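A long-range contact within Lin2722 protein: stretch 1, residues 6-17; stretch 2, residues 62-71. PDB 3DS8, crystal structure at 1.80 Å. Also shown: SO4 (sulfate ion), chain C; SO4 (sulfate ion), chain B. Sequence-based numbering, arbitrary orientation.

Stretch 1, residues 6-17: IILIHGSGGNAS
Stretch 2 62-71: IKFGFEQNQA

Ile7, Ile9, Ile62 and Phe64 share one face of a parallel sheet and make its apolar centre. Ile7 (t,t) brings CD1 to 3.8 Å from CD1 of Phe64, whose t rotamer carries the ring away from strand 6-9; Ile9 (m,t) sets its CG1 4.2 Å from Phe64 CB, and Ile9 CG2 lies 3.8 Å from Phe66 CE2, at the edge of the Phe66 ring (chi1 m). The beta-branched isoleucines suit their buried, extended positions. Leu8 (m,t) and Lys63 (m,t,t,t) take the other face, where the lysine lays its aliphatic base against the contact, CB 3.5 Å from Ala16 O, and leads its amine away.

The backbone sets the register: Ile7 pairs with Ile62 (CA-CA 4.6 Å) and Leu8 with Lys63, the strands running 31° apart. Ile62 N donates to Ile6 O (2.9 Å), Leu8 N to Ile62 O (2.9 Å) and Phe64 N to Leu8 O (3.0 Å).

Beyond Ile9 the first chain leaves the strand, and a side chain continues the pairing. His10, chi1 p and chi2 81°, accepts from Phe66 N at NE2 (3.0 Å) while ND1 donates to Gly11 O (2.8 Å), so both ring nitrogens are satisfied. Gly65 lies beside it; a CB there would come 3.2 Å from Ala16 CB.

Gly11 to Gly14 form a type II turn, closed by Gly14 N to Gly11 O (2.9 Å). Gly13, at phi/psi 85/-8, calls for glycine. Asn69 (chi1 p, chi2 -17°) clasps this turn: its O accepts from Gly13 N (2.8 Å), and its ND2 donates to Gly14 O (3.0 Å). Water 2 donates to Gly14 O (2.9 Å) and Phe66 O (2.8 Å). At the exposed end of the contact, Ser12 OG lies 3.1 Å from Gln70 OE1 and donates to O4 of the chain B sulfate (2.7 Å).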

# COMPACT_ATOMS: atom_id res chain seq x y z
N ILE A 6 -3.19 2.46 -11.23
CA ILE A 6 -2.91 1.67 -10.05
C ILE A 6 -1.40 1.48 -9.96
O ILE A 6 -0.81 0.83 -10.81
CB ILE A 6 -3.57 0.30 -10.13
CG1 ILE A 6 -5.11 0.43 -10.33
CG2 ILE A 6 -3.10 -0.55 -8.89
CD1 ILE A 6 -5.75 -0.88 -10.80
N ILE A 7 -0.77 2.11 -8.96
CA ILE A 7 0.67 1.97 -8.74
C ILE A 7 0.94 0.74 -7.85
O ILE A 7 0.35 0.59 -6.77
CB ILE A 7 1.31 3.23 -8.19
CG1 ILE A 7 2.83 3.14 -8.22
CG2 ILE A 7 0.96 3.53 -6.77
CD1 ILE A 7 3.47 4.48 -8.22
N LEU A 8 1.84 -0.12 -8.30
CA LEU A 8 2.27 -1.33 -7.56
C LEU A 8 3.69 -1.12 -7.06
O LEU A 8 4.63 -0.87 -7.85
CB LEU A 8 2.24 -2.58 -8.44
CG LEU A 8 0.87 -2.86 -9.08
CD1 LEU A 8 0.99 -4.13 -10.00
CD2 LEU A 8 -0.27 -2.94 -8.04
N ILE A 9 3.86 -1.25 -5.75
CA ILE A 9 5.15 -0.99 -5.10
C ILE A 9 5.62 -2.20 -4.30
O ILE A 9 4.89 -2.69 -3.43
CB ILE A 9 5.14 0.26 -4.21
CG1 ILE A 9 4.65 1.46 -5.00
CG2 ILE A 9 6.54 0.50 -3.65
CD1 ILE A 9 4.72 2.77 -4.26
N HIS A 10 6.83 -2.64 -4.61
CA HIS A 10 7.49 -3.78 -3.98
C HIS A 10 7.89 -3.50 -2.51
O HIS A 10 7.86 -2.35 -2.05
CB HIS A 10 8.71 -4.19 -4.82
CG HIS A 10 9.74 -3.11 -4.97
ND1 HIS A 10 10.68 -2.83 -4.00
CD2 HIS A 10 9.94 -2.21 -5.96
CE1 HIS A 10 11.45 -1.84 -4.42
NE2 HIS A 10 11.03 -1.45 -5.61
N GLY A 11 8.29 -4.58 -1.84
CA GLY A 11 8.89 -4.58 -0.52
C GLY A 11 10.39 -4.40 -0.62
O GLY A 11 10.97 -4.37 -1.72
N SER A 12 11.04 -4.33 0.53
CA SER A 12 12.48 -4.18 0.54
C SER A 12 13.10 -5.43 -0.09
O SER A 12 12.59 -6.58 0.06
CB SER A 12 13.01 -3.82 1.94
OG SER A 12 13.18 -4.95 2.75
N GLY A 13 14.12 -5.19 -0.89
CA GLY A 13 14.77 -6.22 -1.66
C GLY A 13 14.11 -6.52 -3.00
O GLY A 13 14.67 -7.25 -3.83
N GLY A 14 12.94 -5.93 -3.24
CA GLY A 14 12.16 -6.22 -4.42
C GLY A 14 12.46 -5.27 -5.58
O GLY A 14 13.42 -4.50 -5.54
N ASN A 15 11.64 -5.36 -6.61
CA ASN A 15 11.83 -4.58 -7.82
C ASN A 15 10.52 -4.37 -8.58
O ASN A 15 9.44 -4.76 -8.08
CB ASN A 15 12.91 -5.22 -8.69
CG ASN A 15 12.52 -6.57 -9.25
OD1 ASN A 15 11.37 -6.89 -9.37
ND2 ASN A 15 13.54 -7.35 -9.65
N ALA A 16 10.60 -3.78 -9.76
CA ALA A 16 9.36 -3.45 -10.52
C ALA A 16 8.60 -4.68 -11.00
O ALA A 16 7.50 -4.55 -11.52
CB ALA A 16 9.69 -2.50 -11.71
N SER A 17 9.17 -5.87 -10.84
CA SER A 17 8.50 -7.12 -11.24
C SER A 17 7.89 -7.86 -10.07
O SER A 17 7.22 -8.87 -10.25
CB SER A 17 9.53 -8.04 -11.90
OG SER A 17 9.89 -7.48 -13.12
N ILE A 62 0.93 0.98 -13.07
CA ILE A 62 2.29 1.51 -12.99
C ILE A 62 3.13 0.60 -12.09
O ILE A 62 2.99 0.57 -10.86
CB ILE A 62 2.31 2.96 -12.46
CG1 ILE A 62 1.26 3.83 -13.18
CG2 ILE A 62 3.78 3.52 -12.48
CD1 ILE A 62 1.41 4.01 -14.68
N LYS A 63 3.96 -0.21 -12.73
CA LYS A 63 4.85 -1.10 -12.01
C LYS A 63 6.06 -0.28 -11.58
O LYS A 63 6.86 0.13 -12.40
CB LYS A 63 5.27 -2.27 -12.90
CG LYS A 63 4.08 -3.09 -13.37
CD LYS A 63 4.52 -4.34 -14.14
CE LYS A 63 3.33 -5.12 -14.62
NZ LYS A 63 3.76 -6.29 -15.45
N PHE A 64 6.18 -0.07 -10.29
CA PHE A 64 7.18 0.87 -9.79
C PHE A 64 8.39 0.18 -9.17
O PHE A 64 8.24 -0.80 -8.45
CB PHE A 64 6.53 1.83 -8.79
CG PHE A 64 7.29 3.09 -8.62
CD1 PHE A 64 7.06 4.16 -9.46
CD2 PHE A 64 8.26 3.19 -7.64
CE1 PHE A 64 7.77 5.32 -9.34
CE2 PHE A 64 8.99 4.37 -7.50
CZ PHE A 64 8.75 5.44 -8.36
N GLY A 65 9.58 0.72 -9.41
CA GLY A 65 10.77 0.15 -8.81
C GLY A 65 11.66 1.22 -8.22
O GLY A 65 11.95 2.19 -8.86
N PHE A 66 12.13 0.99 -7.00
CA PHE A 66 13.20 1.80 -6.41
C PHE A 66 14.55 1.10 -6.57
O PHE A 66 14.75 -0.01 -6.04
CB PHE A 66 12.94 1.97 -4.92
CG PHE A 66 11.73 2.78 -4.59
CD1 PHE A 66 11.77 4.15 -4.69
CD2 PHE A 66 10.54 2.17 -4.21
CE1 PHE A 66 10.64 4.92 -4.38
CE2 PHE A 66 9.41 2.92 -3.95
CZ PHE A 66 9.48 4.32 -4.00
N GLU A 67 15.51 1.73 -7.26
CA GLU A 67 16.84 1.11 -7.38
C GLU A 67 17.48 0.90 -5.99
O GLU A 67 18.18 -0.09 -5.75
CB GLU A 67 17.80 1.98 -8.19
CG GLU A 67 19.17 1.30 -8.34
CD GLU A 67 19.95 1.63 -9.62
OE1 GLU A 67 19.62 2.60 -10.34
OE2 GLU A 67 20.92 0.88 -9.89
N GLN A 68 17.24 1.85 -5.10
CA GLN A 68 17.68 1.77 -3.71
C GLN A 68 16.60 1.01 -2.95
O GLN A 68 15.77 1.61 -2.25
CB GLN A 68 17.95 3.15 -3.13
CG GLN A 68 19.26 3.75 -3.67
CD GLN A 68 19.08 4.57 -4.90
OE1 GLN A 68 18.09 5.29 -5.02
NE2 GLN A 68 20.07 4.53 -5.80
N ASN A 69 16.63 -0.30 -3.10
CA ASN A 69 15.48 -1.17 -2.76
C ASN A 69 15.50 -1.66 -1.31
O ASN A 69 14.67 -2.48 -0.91
CB ASN A 69 15.32 -2.29 -3.80
CG ASN A 69 16.39 -3.39 -3.69
OD1 ASN A 69 17.42 -3.19 -3.08
ND2 ASN A 69 16.17 -4.52 -4.37
N GLN A 70 16.43 -1.13 -0.51
CA GLN A 70 16.44 -1.39 0.95
C GLN A 70 16.40 -0.10 1.76
O GLN A 70 16.58 -0.12 2.97
CB GLN A 70 17.65 -2.22 1.39
CG GLN A 70 17.79 -3.49 0.66
CD GLN A 70 17.03 -4.63 1.24
OE1 GLN A 70 16.22 -4.47 2.15
NE2 GLN A 70 17.29 -5.84 0.70
N ALA A 71 16.06 1.01 1.11
CA ALA A 71 15.97 2.29 1.82
C ALA A 71 14.71 2.42 2.67
O ALA A 71 13.75 1.64 2.57
CB ALA A 71 16.07 3.49 0.78
S SO4 C . 9.00 -8.23 -2.64
O1 SO4 C . 8.00 -7.38 -2.94
O2 SO4 C . 8.61 -9.34 -1.72
O3 SO4 C . 9.49 -8.89 -3.88
O4 SO4 C . 10.12 -7.50 -1.98
S SO4 B . 9.99 -5.02 4.31
O1 SO4 B . 9.09 -4.51 5.37
O2 SO4 B . 9.85 -6.46 4.15
O3 SO4 B . 9.66 -4.42 3.01
O4 SO4 B . 11.39 -4.69 4.72
O HOH W 1 6.73 -2.96 -7.75
O HOH W 2 14.50 -2.49 -7.25